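Local atomic coordinates of nucleoside hydrolase, putative (Trypanosoma brucei, PDB entry 3FZ0), a protein that belongs to the nucleoside hydrolase family and binds a calcium ion within an alpha/beta fold built round a mixed beta-sheet. Residues Gly84-Asp89 with Gln251-Phe256; Val128-Ala133 with Thr158-Val163; Asn139-Leu144 with Gly190-Gln195; Thr211-Met216 with Ile340-Asn345; Leu301-Val306 with Gly332-Cys337. The protein carries 2 engineered substitutions. One frame throughout, in Å; residues are numbered along the deposited sequence.

Contact 1. Residues Gly84-Asp89 with Gln251-Phe256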
# COMPACT_ATOMS: atom_id res chain seq x y z
N GLY B 84 -12.89 25.09 3.13
CA GLY B 84 -13.84 26.19 2.96
C GLY B 84 -14.65 26.62 4.20
O GLY B 84 -15.59 27.41 4.07
N GLY B 85 -14.31 26.11 5.38
CA GLY B 85 -15.00 26.47 6.62
C GLY B 85 -14.86 27.95 7.00
O GLY B 85 -15.80 28.58 7.48
N PHE B 86 -13.69 28.51 6.76
CA PHE B 86 -13.47 29.91 7.02
C PHE B 86 -13.88 30.80 5.87
O PHE B 86 -13.74 32.00 5.98
CB PHE B 86 -12.00 30.15 7.41
CG PHE B 86 -11.72 29.82 8.84
CD1 PHE B 86 -11.09 28.60 9.19
CD2 PHE B 86 -12.11 30.71 9.87
CE1 PHE B 86 -10.84 28.27 10.55
CE2 PHE B 86 -11.89 30.41 11.21
CZ PHE B 86 -11.24 29.18 11.56
N GLY B 87 -14.39 30.22 4.79
CA GLY B 87 -14.75 30.98 3.58
C GLY B 87 -13.89 30.72 2.34
O GLY B 87 -12.89 29.99 2.39
N SER B 88 -14.25 31.31 1.20
CA SER B 88 -13.53 31.03 -0.04
C SER B 88 -12.03 31.39 -0.01
O SER B 88 -11.25 30.78 -0.74
CB SER B 88 -14.24 31.63 -1.25
OG SER B 88 -14.16 33.04 -1.28
N ASP B 89 -11.64 32.36 0.83
CA ASP B 89 -10.24 32.77 0.94
C ASP B 89 -9.60 32.25 2.23
O ASP B 89 -8.50 32.66 2.59
CB ASP B 89 -10.08 34.30 0.81
CG ASP B 89 -10.70 35.12 2.00
OD1 ASP B 89 -11.29 34.54 2.96
OD2 ASP B 89 -10.59 36.37 1.96
N GLN B 251 -16.51 34.99 10.70
CA GLN B 251 -17.95 35.16 10.36
C GLN B 251 -18.53 34.00 9.54
O GLN B 251 -19.67 33.59 9.77
CB GLN B 251 -18.26 36.53 9.72
CG GLN B 251 -17.68 36.77 8.32
CD GLN B 251 -17.92 38.20 7.81
OE1 GLN B 251 -16.99 38.97 7.59
NE2 GLN B 251 -19.19 38.55 7.64
N ARG B 252 -17.74 33.46 8.61
CA ARG B 252 -18.20 32.34 7.78
C ARG B 252 -18.23 31.06 8.61
O ARG B 252 -19.27 30.42 8.71
CB ARG B 252 -17.33 32.17 6.52
CG ARG B 252 -17.08 33.46 5.74
CD ARG B 252 -18.41 34.11 5.28
NE ARG B 252 -18.19 35.50 4.92
CZ ARG B 252 -19.04 36.25 4.22
NH1 ARG B 252 -20.18 35.74 3.79
NH2 ARG B 252 -18.74 37.51 3.95
N LEU B 253 -17.10 30.72 9.24
CA LEU B 253 -17.03 29.60 10.17
C LEU B 253 -18.22 29.64 11.12
O LEU B 253 -18.91 28.63 11.29
CB LEU B 253 -15.74 29.62 10.98
CG LEU B 253 -15.59 28.38 11.87
CD1 LEU B 253 -15.43 27.15 10.97
CD2 LEU B 253 -14.41 28.44 12.84
N GLU B 254 -18.46 30.80 11.73
CA GLU B 254 -19.61 30.97 12.63
C GLU B 254 -20.95 30.61 11.95
O GLU B 254 -21.76 29.88 12.52
CB GLU B 254 -19.64 32.38 13.24
CG GLU B 254 -20.57 32.49 14.44
CD GLU B 254 -20.80 33.93 14.90
OE1 GLU B 254 -21.34 34.12 16.01
OE2 GLU B 254 -20.48 34.88 14.15
N ALA B 255 -21.19 31.09 10.73
CA ALA B 255 -22.46 30.78 10.04
C ALA B 255 -22.56 29.32 9.64
O ALA B 255 -23.63 28.76 9.59
CB ALA B 255 -22.66 31.69 8.82
N PHE B 256 -21.43 28.69 9.38
CA PHE B 256 -21.42 27.32 8.92
C PHE B 256 -21.63 26.34 10.07
O PHE B 256 -22.31 25.33 9.90
CB PHE B 256 -20.10 26.98 8.19
CG PHE B 256 -20.00 27.54 6.78
CD1 PHE B 256 -18.79 28.10 6.33
CD2 PHE B 256 -21.10 27.49 5.90
CE1 PHE B 256 -18.67 28.61 5.02
CE2 PHE B 256 -21.01 28.01 4.58
CZ PHE B 256 -19.78 28.57 4.14
O HOH W 1 -15.09 32.97 8.40
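A type I beta turn from Gly84 to Gly87, in the loop that follows strand 66-68, lies against the short helix 251-257, with the side chain of Phe86 about 8 Å from the calcium ion. The turn is closed by the bond from Gly87 N to Gly84 O, and its corner, Gly85 and Phe86, meets the helix at Leu253. Phe86 and Leu253 lie side by side and point the same way; Leu253 CD2 reaches 3.5 Å from Phe86 CZ, while its CG sits above one face of the ring, offset toward the rim. An edge-to-face partner, Phe250, also meets the Phe86 ring. Phe256 turns its ring edge to the turn, CD1 lying 3.2 Å from Gly85 O, which is in the ring plane. Arg252 lays only CB and CG along the Phe86 carbonyl; its chain bends at chi2 (-59°) and its NE goes to Gly92 O. Gly87 suits its place because its backbone angles would jam a side chain against the preceding carbonyl O, and Arg252 CG stands close to where one would be. One apolar pair and turn carbonyls set against ring edge and aliphatic carbons thus make the direct contact, while a water, accepting from Arg252 N at 2.7 Å and donating to Phe86 O at 2.9 Å, links the backbones.

Contact 2. Residues Val128-Ala133 with Thr158-Val163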
# COMPACT_ATOMS: atom_id res chain seq x y z
N VAL B 128 16.08 31.07 22.70
CA VAL B 128 15.79 29.76 22.17
C VAL B 128 14.91 29.93 20.93
O VAL B 128 13.95 30.74 20.91
CB VAL B 128 15.18 28.82 23.25
CG1 VAL B 128 13.70 29.15 23.52
CG2 VAL B 128 15.30 27.39 22.83
N TYR B 129 15.26 29.19 19.88
CA TYR B 129 14.51 29.24 18.64
C TYR B 129 13.59 28.04 18.57
O TYR B 129 13.99 26.93 18.93
CB TYR B 129 15.46 29.22 17.45
CG TYR B 129 16.31 30.46 17.34
CD1 TYR B 129 17.39 30.68 18.20
CD2 TYR B 129 16.05 31.42 16.36
CE1 TYR B 129 18.20 31.84 18.08
CE2 TYR B 129 16.86 32.58 16.24
CZ TYR B 129 17.91 32.79 17.10
OH TYR B 129 18.69 33.94 16.97
N GLN B 130 12.36 28.27 18.11
CA GLN B 130 11.36 27.20 17.96
C GLN B 130 10.66 27.32 16.61
O GLN B 130 10.45 28.43 16.09
CB GLN B 130 10.32 27.28 19.09
CG GLN B 130 10.87 27.03 20.45
CD GLN B 130 9.82 27.09 21.53
OE1 GLN B 130 9.41 28.17 21.96
NE2 GLN B 130 9.39 25.93 22.01
N LEU B 131 10.31 26.17 16.04
CA LEU B 131 9.58 26.13 14.80
C LEU B 131 8.25 25.57 15.18
O LEU B 131 8.19 24.51 15.79
CB LEU B 131 10.27 25.22 13.79
CG LEU B 131 9.90 25.25 12.29
CD1 LEU B 131 10.77 24.29 11.55
CD2 LEU B 131 8.47 24.88 12.02
N VAL B 132 7.18 26.29 14.87
CA VAL B 132 5.84 25.79 15.06
C VAL B 132 5.19 25.65 13.70
O VAL B 132 5.13 26.63 12.96
CB VAL B 132 5.03 26.75 15.91
CG1 VAL B 132 3.62 26.14 16.23
CG2 VAL B 132 5.82 27.09 17.16
N ALA B 133 4.70 24.47 13.35
CA ALA B 133 4.19 24.19 12.02
C ALA B 133 2.70 24.04 12.11
O ALA B 133 2.20 23.14 12.82
CB ALA B 133 4.80 22.86 11.48
N THR B 158 15.68 20.80 27.06
CA THR B 158 14.47 20.89 27.86
C THR B 158 13.29 21.46 27.03
O THR B 158 12.14 21.03 27.18
CB THR B 158 14.77 21.82 29.06
OG1 THR B 158 15.69 21.16 29.94
CG2 THR B 158 13.52 22.21 29.84
N ILE B 159 13.58 22.45 26.19
CA ILE B 159 12.54 23.16 25.45
C ILE B 159 12.50 22.60 24.05
O ILE B 159 13.55 22.52 23.41
CB ILE B 159 12.81 24.69 25.39
CG1 ILE B 159 12.85 25.29 26.81
CG2 ILE B 159 11.77 25.41 24.50
CD1 ILE B 159 13.34 26.76 26.85
N PRO B 160 11.31 22.18 23.58
CA PRO B 160 11.07 21.62 22.26
C PRO B 160 11.42 22.58 21.15
O PRO B 160 10.98 23.72 21.17
CB PRO B 160 9.56 21.38 22.25
CG PRO B 160 9.21 21.17 23.67
CD PRO B 160 10.07 22.17 24.38
N GLY B 161 12.20 22.10 20.19
CA GLY B 161 12.53 22.85 18.98
C GLY B 161 11.44 22.86 17.92
O GLY B 161 11.37 23.77 17.09
N ILE B 162 10.60 21.83 17.92
CA ILE B 162 9.53 21.79 16.94
C ILE B 162 8.20 21.34 17.55
O ILE B 162 8.11 20.36 18.28
CB ILE B 162 9.93 20.98 15.63
CG1 ILE B 162 8.82 21.02 14.56
CG2 ILE B 162 10.39 19.55 15.96
CD1 ILE B 162 9.25 20.53 13.17
N VAL B 163 7.19 22.14 17.30
CA VAL B 163 5.83 21.79 17.70
C VAL B 163 4.97 21.83 16.46
O VAL B 163 5.03 22.78 15.70
CB VAL B 163 5.31 22.75 18.76
CG1 VAL B 163 4.00 22.28 19.27
CG2 VAL B 163 6.30 22.86 19.89
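Three backbone hydrogen bonds join the two segments. Leu131 N gives its hydrogen to Gly161 O at 2.8 Å, arriving from above the carbonyl plane; Val163 N then bonds to Leu131 O at 3.0 Å, and Ala133 N to Val163 O at 2.9 Å, both nearly along the C=O axis. Leu131 thus bonds to Gly161 and Val163, the residues before and after its partner Ile162, as parallel pairing requires. A fourth bond comes from a side chain: Gln130, extended beyond CG, brings NE2 to 2.8 Å from Pro160 O, in the carbonyl plane and with the N-H angle at 160°. A glutamine suits this place because its amide can serve several partners: NE2 also bonds Ala290 O, and OE1 accepts a hydrogen bond from Arg7 NH1. The proline, which has no N-H, still offers its carbonyl. The Ile159 side chain crosses that of Gln130 at about a right angle, CG2 resting 3.5 Å from Gln130 NE2, and sends CD1 to 4.1 Å from Val128 CG1. Farther along, Leu131 and Ile162 share one face of the sheet and Val132 and Val163 the other, where helix 282-291 packs on both valines. Beta-branched and leucine side chains fit such buried faces well. Strand 6-13 flanks strand 127-133 on its other edge, and helix 138-146 connects the two strands described here: the arrangement is a beta-alpha-beta crossover within the central sheet.

Contact 3. Residues Asn139-Leu144 with Gly190-Gln195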
# COMPACT_ATOMS: atom_id res chain seq x y z
N ASN B 139 7.23 22.48 3.55
CA ASN B 139 8.38 23.36 3.67
C ASN B 139 9.39 22.81 4.67
O ASN B 139 10.59 22.82 4.43
CB ASN B 139 7.97 24.79 4.08
CG ASN B 139 7.14 25.49 3.02
OD1 ASN B 139 7.25 25.18 1.82
ND2 ASN B 139 6.26 26.41 3.46
N VAL B 140 8.91 22.35 5.81
CA VAL B 140 9.81 21.81 6.82
C VAL B 140 10.62 20.59 6.32
O VAL B 140 11.84 20.54 6.45
CB VAL B 140 9.09 21.50 8.17
CG1 VAL B 140 10.12 21.14 9.22
CG2 VAL B 140 8.25 22.69 8.63
N ALA B 141 9.93 19.65 5.69
CA ALA B 141 10.57 18.46 5.16
C ALA B 141 11.61 18.84 4.15
O ALA B 141 12.69 18.27 4.15
CB ALA B 141 9.55 17.54 4.52
N LEU B 142 11.28 19.81 3.30
CA LEU B 142 12.14 20.21 2.19
C LEU B 142 13.43 20.83 2.76
O LEU B 142 14.56 20.45 2.35
CB LEU B 142 11.39 21.21 1.33
CG LEU B 142 11.51 21.30 -0.18
CD1 LEU B 142 11.67 19.94 -0.78
CD2 LEU B 142 10.25 21.96 -0.71
N ALA B 143 13.26 21.73 3.75
CA ALA B 143 14.40 22.29 4.47
C ALA B 143 15.22 21.20 5.15
O ALA B 143 16.46 21.17 5.00
CB ALA B 143 13.94 23.31 5.46
N LEU B 144 14.55 20.29 5.85
CA LEU B 144 15.23 19.14 6.46
C LEU B 144 16.10 18.30 5.55
O LEU B 144 17.23 18.00 5.94
CB LEU B 144 14.25 18.24 7.21
CG LEU B 144 13.89 18.65 8.63
CD1 LEU B 144 12.60 17.95 8.95
CD2 LEU B 144 14.98 18.26 9.65
N GLY B 190 5.54 14.37 6.75
CA GLY B 190 5.42 13.96 8.14
C GLY B 190 6.41 12.88 8.52
O GLY B 190 6.96 12.89 9.63
N VAL B 191 6.63 11.93 7.62
CA VAL B 191 7.64 10.91 7.82
C VAL B 191 9.03 11.54 7.96
O VAL B 191 9.80 11.15 8.84
CB VAL B 191 7.63 9.86 6.71
CG1 VAL B 191 8.89 9.01 6.76
CG2 VAL B 191 6.40 9.01 6.83
N VAL B 192 9.35 12.50 7.10
CA VAL B 192 10.64 13.16 7.11
C VAL B 192 10.84 13.85 8.47
O VAL B 192 11.90 13.73 9.10
CB VAL B 192 10.78 14.16 5.92
CG1 VAL B 192 12.01 15.07 6.10
CG2 VAL B 192 10.86 13.40 4.59
N VAL B 193 9.81 14.55 8.93
CA VAL B 193 9.89 15.28 10.20
C VAL B 193 10.09 14.35 11.40
O VAL B 193 11.01 14.56 12.18
CB VAL B 193 8.69 16.24 10.39
CG1 VAL B 193 8.60 16.69 11.82
CG2 VAL B 193 8.84 17.48 9.44
N LEU B 194 9.26 13.30 11.49
CA LEU B 194 9.31 12.34 12.60
C LEU B 194 10.51 11.37 12.57
O LEU B 194 10.95 10.93 13.61
CB LEU B 194 7.99 11.59 12.73
CG LEU B 194 6.70 12.36 13.08
CD1 LEU B 194 5.44 11.55 12.74
CD2 LEU B 194 6.62 12.78 14.53
N GLN B 195 11.02 11.02 11.38
CA GLN B 195 12.19 10.14 11.26
C GLN B 195 13.54 10.86 11.38
O GLN B 195 14.58 10.22 11.44
CB GLN B 195 12.18 9.40 9.93
CG GLN B 195 11.07 8.37 9.77
CD GLN B 195 11.15 7.23 10.78
OE1 GLN B 195 10.25 7.06 11.60
NE2 GLN B 195 12.21 6.47 10.72
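Val192 and Val193 present neighbouring flanks of helix 187-195 to helix 138-146, and each meets a different part of it. Val192, with CG1 anti to the backbone N (chi1 168°), lays that methyl against the backbone and side chain of Ala141: CG1 is 3.8 Å from both Ala141 CA and Ala141 CB. Alanine suits the spot, its single methyl letting the valine come down close to the helix backbone. The same CG1 lies 4.0 Å from Leu144 CB, one turn further on. Val193 instead uses CG2, anti to its carbonyl carbon. Leu144 crosses it at about a right angle and brings CD1 to 3.8 Å from Val193 CG2, whereas Val140 approaches obliquely, its CG1 3.9 Å from that methyl. Val193 CG2 is therefore held between residues one helical turn apart. Branched aliphatic groups suit this wholly buried, apolar seam. Val140 and Val193 also rest on Ile162 of strand 162-165, so the two helices share a floor in the sheet; Leu74 of a second subunit packs on Val192. The axes approach to 8.6 Å and cross at 56°, an oblique packing of two helices on one side of the central sheet, as in layered alpha/beta folds.

Contact 4. Residues Thr211-Met216 with Ile340-Asn345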
# COMPACT_ATOMS: atom_id res chain seq x y z
N THR B 211 -6.89 18.98 20.59
CA THR B 211 -7.41 20.34 20.32
C THR B 211 -8.93 20.37 20.44
O THR B 211 -9.50 21.34 20.95
CB THR B 211 -6.89 20.97 19.02
OG1 THR B 211 -7.47 20.30 17.89
CG2 THR B 211 -5.32 20.88 18.95
N VAL B 212 -9.60 19.30 20.02
CA VAL B 212 -11.04 19.20 20.22
C VAL B 212 -11.39 19.31 21.73
O VAL B 212 -12.44 19.88 22.12
CB VAL B 212 -11.61 17.89 19.63
CG1 VAL B 212 -13.12 17.68 20.04
CG2 VAL B 212 -11.43 17.89 18.12
N ASN B 213 -10.49 18.75 22.55
CA ASN B 213 -10.64 18.72 24.00
C ASN B 213 -10.36 20.05 24.68
O ASN B 213 -10.60 20.21 25.88
CB ASN B 213 -9.71 17.68 24.59
CG ASN B 213 -10.02 17.41 26.05
OD1 ASN B 213 -9.19 17.65 26.94
ND2 ASN B 213 -11.24 16.94 26.31
N SER B 214 -9.80 21.00 23.93
CA SER B 214 -9.50 22.34 24.45
C SER B 214 -10.05 23.43 23.51
O SER B 214 -9.28 24.15 22.86
CB SER B 214 -7.99 22.51 24.63
OG SER B 214 -7.73 23.74 25.23
N PRO B 215 -11.38 23.53 23.40
CA PRO B 215 -11.97 24.48 22.46
C PRO B 215 -12.36 25.77 23.15
O PRO B 215 -12.23 25.92 24.37
CB PRO B 215 -13.26 23.77 22.05
CG PRO B 215 -13.66 22.96 23.29
CD PRO B 215 -12.42 22.76 24.13
N MET B 216 -12.92 26.71 22.40
CA MET B 216 -13.64 27.78 23.07
C MET B 216 -15.14 27.55 22.88
O MET B 216 -15.57 26.95 21.88
CB MET B 216 -13.20 29.16 22.62
CG MET B 216 -13.51 29.45 21.20
SD MET B 216 -12.97 31.09 20.73
CE MET B 216 -13.15 30.92 18.92
N ILE B 340 0.74 14.83 22.70
CA ILE B 340 0.06 15.65 23.69
C ILE B 340 -1.40 15.16 23.84
O ILE B 340 -2.12 15.11 22.84
CB ILE B 340 0.05 17.14 23.27
CG1 ILE B 340 1.44 17.62 22.77
CG2 ILE B 340 -0.52 18.01 24.38
CD1 ILE B 340 2.59 17.54 23.78
N THR B 341 -1.82 14.82 25.06
CA THR B 341 -3.16 14.24 25.25
C THR B 341 -4.12 15.08 26.07
O THR B 341 -5.32 14.87 26.00
CB THR B 341 -3.12 12.80 25.79
OG1 THR B 341 -2.46 12.78 27.05
CG2 THR B 341 -2.38 11.83 24.79
N LYS B 342 -3.58 16.02 26.85
CA LYS B 342 -4.37 17.05 27.52
C LYS B 342 -3.67 18.40 27.65
O LYS B 342 -2.54 18.49 28.14
CB LYS B 342 -4.87 16.61 28.90
CG LYS B 342 -5.94 17.58 29.38
CD LYS B 342 -6.80 17.03 30.45
CE LYS B 342 -7.89 18.06 30.90
NZ LYS B 342 -9.00 18.24 29.90
N VAL B 343 -4.38 19.44 27.21
CA VAL B 343 -3.98 20.83 27.34
C VAL B 343 -4.88 21.57 28.32
O VAL B 343 -6.10 21.34 28.36
CB VAL B 343 -3.95 21.54 25.98
CG1 VAL B 343 -3.85 23.05 26.12
CG2 VAL B 343 -2.75 21.02 25.16
N ASP B 344 -4.26 22.46 29.11
CA ASP B 344 -4.94 23.26 30.14
C ASP B 344 -5.88 24.24 29.44
O ASP B 344 -5.41 25.22 28.86
CB ASP B 344 -3.89 24.00 30.95
CG ASP B 344 -4.46 24.70 32.16
OD1 ASP B 344 -5.60 25.24 32.12
OD2 ASP B 344 -3.75 24.73 33.19
N ASN B 345 -7.18 23.96 29.48
CA ASN B 345 -8.19 24.83 28.82
C ASN B 345 -8.20 26.26 29.37
O ASN B 345 -8.26 27.22 28.63
CB ASN B 345 -9.61 24.25 28.88
CG ASN B 345 -10.55 24.97 27.93
OD1 ASN B 345 -10.27 25.07 26.72
ND2 ASN B 345 -11.65 25.52 28.47
O HOH W 2 -7.02 19.16 25.84
O HOH W 3 -8.59 20.53 28.34
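Asn213 and Lys342 each place CG anti to the backbone N (chi1 -168° and -167°), and the lysine chain, extended as far as CE, bends at chi4 (73°) to turn its ammonium back across the gap. NZ then lies 3.0 Å from Asn213 OD1, in the carbonyl plane and on a lone pair. The two side chains cross obliquely, and the amide oxygen is an apt acceptor for a charged nitrogen, one that brings no second charge. Two waters extend this link to the backbone. One lies 2.9 Å from Asn213 OD1 and accepts the N-H of Val343 at 3.0 Å; the other accepts from Lys342 NZ at 2.8 Å and lies 2.6 Å from Val343 O and 3.2 Å from Asn213 O. Ser214, small enough to sit close against the partner chain, likewise holds OG anti to its N and brings it 4.0 Å from Val343 CG1. That valine is buried, with helix 282-291 packed on it. Asn345 is directed toward the 211-216 segment and packs beside Ser214 and Pro215. Asp344, just before, caps helix 345-356 through its bond to Met347 N. Here the loop after helix 208-212 meets the end of strand 337-343, beyond the classic bulge at Thr341 and Lys342 opposite Asp298: a partly buried, water-bridged junction of a loop with a strand-to-helix turn carrying an aspartate N-cap.

Contact 5. Residues Leu301-Val306 with Gly332-Cys337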
# COMPACT_ATOMS: atom_id res chain seq x y z
N LEU B 301 5.16 10.01 25.62
CA LEU B 301 6.36 9.95 24.80
C LEU B 301 6.58 8.54 24.28
O LEU B 301 6.75 7.59 25.05
CB LEU B 301 7.56 10.45 25.61
CG LEU B 301 8.99 10.38 25.00
CD1 LEU B 301 9.08 11.09 23.64
CD2 LEU B 301 10.08 10.91 25.95
N THR B 302 6.57 8.38 22.95
CA THR B 302 6.77 7.05 22.36
C THR B 302 7.23 7.19 20.91
O THR B 302 7.57 8.30 20.50
CB THR B 302 5.49 6.20 22.43
OG1 THR B 302 5.74 4.90 21.90
CG2 THR B 302 4.35 6.88 21.65
N TYR B 303 7.21 6.09 20.15
CA TYR B 303 7.48 6.11 18.71
C TYR B 303 6.21 6.35 17.90
O TYR B 303 5.21 5.65 18.07
CB TYR B 303 8.12 4.81 18.25
CG TYR B 303 8.38 4.77 16.76
CD1 TYR B 303 9.48 5.47 16.20
CD2 TYR B 303 7.54 4.04 15.90
CE1 TYR B 303 9.73 5.44 14.83
CE2 TYR B 303 7.78 4.01 14.53
CZ TYR B 303 8.87 4.72 14.00
OH TYR B 303 9.11 4.68 12.65
N VAL B 304 6.29 7.35 17.02
CA VAL B 304 5.21 7.73 16.13
C VAL B 304 5.74 7.85 14.70
O VAL B 304 6.89 8.29 14.47
CB VAL B 304 4.61 9.07 16.61
CG1 VAL B 304 3.56 9.61 15.64
CG2 VAL B 304 4.01 8.89 17.99
N THR B 305 4.92 7.41 13.75
CA THR B 305 5.19 7.66 12.34
C THR B 305 3.90 7.91 11.56
O THR B 305 2.82 7.83 12.11
CB THR B 305 6.06 6.55 11.71
OG1 THR B 305 6.63 7.05 10.50
CG2 THR B 305 5.29 5.30 11.41
N VAL B 306 4.00 8.26 10.28
CA VAL B 306 2.83 8.44 9.42
C VAL B 306 2.75 7.34 8.33
O VAL B 306 3.75 7.04 7.67
CB VAL B 306 2.86 9.84 8.75
CG1 VAL B 306 1.58 10.09 7.94
CG2 VAL B 306 3.08 10.95 9.82
N GLY B 332 14.34 -0.90 15.33
CA GLY B 332 14.88 0.39 14.91
C GLY B 332 13.89 1.51 15.21
O GLY B 332 13.85 2.53 14.52
N ARG B 333 13.08 1.33 16.26
CA ARG B 333 12.32 2.46 16.81
C ARG B 333 13.05 3.10 17.98
O ARG B 333 13.98 2.51 18.54
CB ARG B 333 10.90 2.03 17.23
CG ARG B 333 10.12 1.43 16.09
CD ARG B 333 8.78 0.98 16.55
NE ARG B 333 8.04 0.31 15.50
CZ ARG B 333 6.97 -0.43 15.71
NH1 ARG B 333 6.51 -0.58 16.95
NH2 ARG B 333 6.37 -1.05 14.69
N TRP B 334 12.62 4.31 18.31
CA TRP B 334 13.10 5.06 19.47
C TRP B 334 11.98 6.02 19.83
O TRP B 334 11.05 6.19 19.03
CB TRP B 334 14.41 5.78 19.17
CG TRP B 334 14.29 7.05 18.40
CD1 TRP B 334 14.36 8.31 18.90
CD2 TRP B 334 14.08 7.20 16.98
NE1 TRP B 334 14.20 9.23 17.90
CE2 TRP B 334 14.03 8.58 16.71
CE3 TRP B 334 13.94 6.29 15.90
CZ2 TRP B 334 13.85 9.10 15.42
CZ3 TRP B 334 13.77 6.81 14.60
CH2 TRP B 334 13.72 8.20 14.38
N ARG B 335 12.02 6.62 21.02
CA ARG B 335 10.95 7.54 21.44
C ARG B 335 11.15 8.92 20.80
O ARG B 335 11.80 9.81 21.38
CB ARG B 335 10.88 7.64 22.96
CG ARG B 335 10.31 6.45 23.58
CD ARG B 335 10.20 6.50 25.09
NE ARG B 335 10.12 5.12 25.59
CZ ARG B 335 9.01 4.38 25.61
NH1 ARG B 335 7.85 4.89 25.18
NH2 ARG B 335 9.06 3.12 26.07
N ASN B 336 10.58 9.08 19.61
CA ASN B 336 10.81 10.26 18.79
C ASN B 336 9.74 11.32 18.87
O ASN B 336 9.91 12.38 18.28
CB ASN B 336 10.98 9.86 17.33
CG ASN B 336 9.70 9.29 16.72
OD1 ASN B 336 8.82 8.82 17.42
ND2 ASN B 336 9.62 9.31 15.39
N CYS B 337 8.65 11.03 19.56
CA CYS B 337 7.50 11.93 19.53
C CYS B 337 6.72 11.99 20.84
O CYS B 337 6.41 10.95 21.43
CB CYS B 337 6.60 11.52 18.38
SG CYS B 337 5.05 12.44 18.25
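Two backbone bonds pair Thr302 with Cys337: Thr302 N reaches Cys337 O at 3.0 Å and Cys337 N reaches Thr302 O at 3.1 Å, an antiparallel hydrogen-bonded pair. Asn336 joins Cys337 opposite Thr302 in a classic beta bulge.

Side chains bond the backbone in two places. Asn336, its CG held between backbone N and carbonyl carbon (chi1 66°), imitates a strand: OD1 accepts Val304 N at 3.0 Å on a lone pair, and ND2 gives to Val304 O at 3.1 Å, nearly in the amide plane. Asparagine suits the place, offering donor and acceptor together; ND2 also bonds Leu194 O. Arg335, extended from CG to NE, brings NH1 to 2.9 Å from Leu301 O, in the carbonyl plane, while its NE pairs with Glu325.

CH-pi and apolar contacts involve Tyr303 and Val304. Arg333 CG stands over the centre of the Tyr303 ring, 3.7 Å from the centroid, a CH-pi contact; the plane of the guanidinium, whose NH1 is bridged to Asp320, is within 1° of the ring plane. Trp334 O meets the ring at its edge, in plane, 3.3 Å from Tyr303 CD1. Cys337, slim enough to pack closely, sets CB 3.6 Å from Val304 CB.

Gly332, with positive phi, closes helix 325-330 as the C-prime residue of a Schellman motif. From there the chain runs across strand 296-306 into strand 337-343, with strand 317-319 on the other edge of strand 296-306, helix 187-195 packed on Val304, and Met177 of a third subunit against Tyr303 and Arg333.

Contacts 2 and 3 are the buried ones: the first pairs parallel strands by backbone bonds, the second is purely apolar helix packing, and they touch where Val140 packs on Leu131. Contacts 1, 4 and 5 are partly buried: a water joins the backbones in contact 1, a lysine and waters serve contact 4, and arginine, asparagine and backbone bonds hold contact 5. Contacts 4 and 5 sit toward opposite ends of strand 337-343, and contact 5 also takes in strand 296-306; the helix 187-195 of contact 3 packs against contact 5, with a probable bond between Tyr303 and Gln195. Contact 1 stands apart, its centre about 30 Å from those of contacts 2 and 3, across the chain's centre.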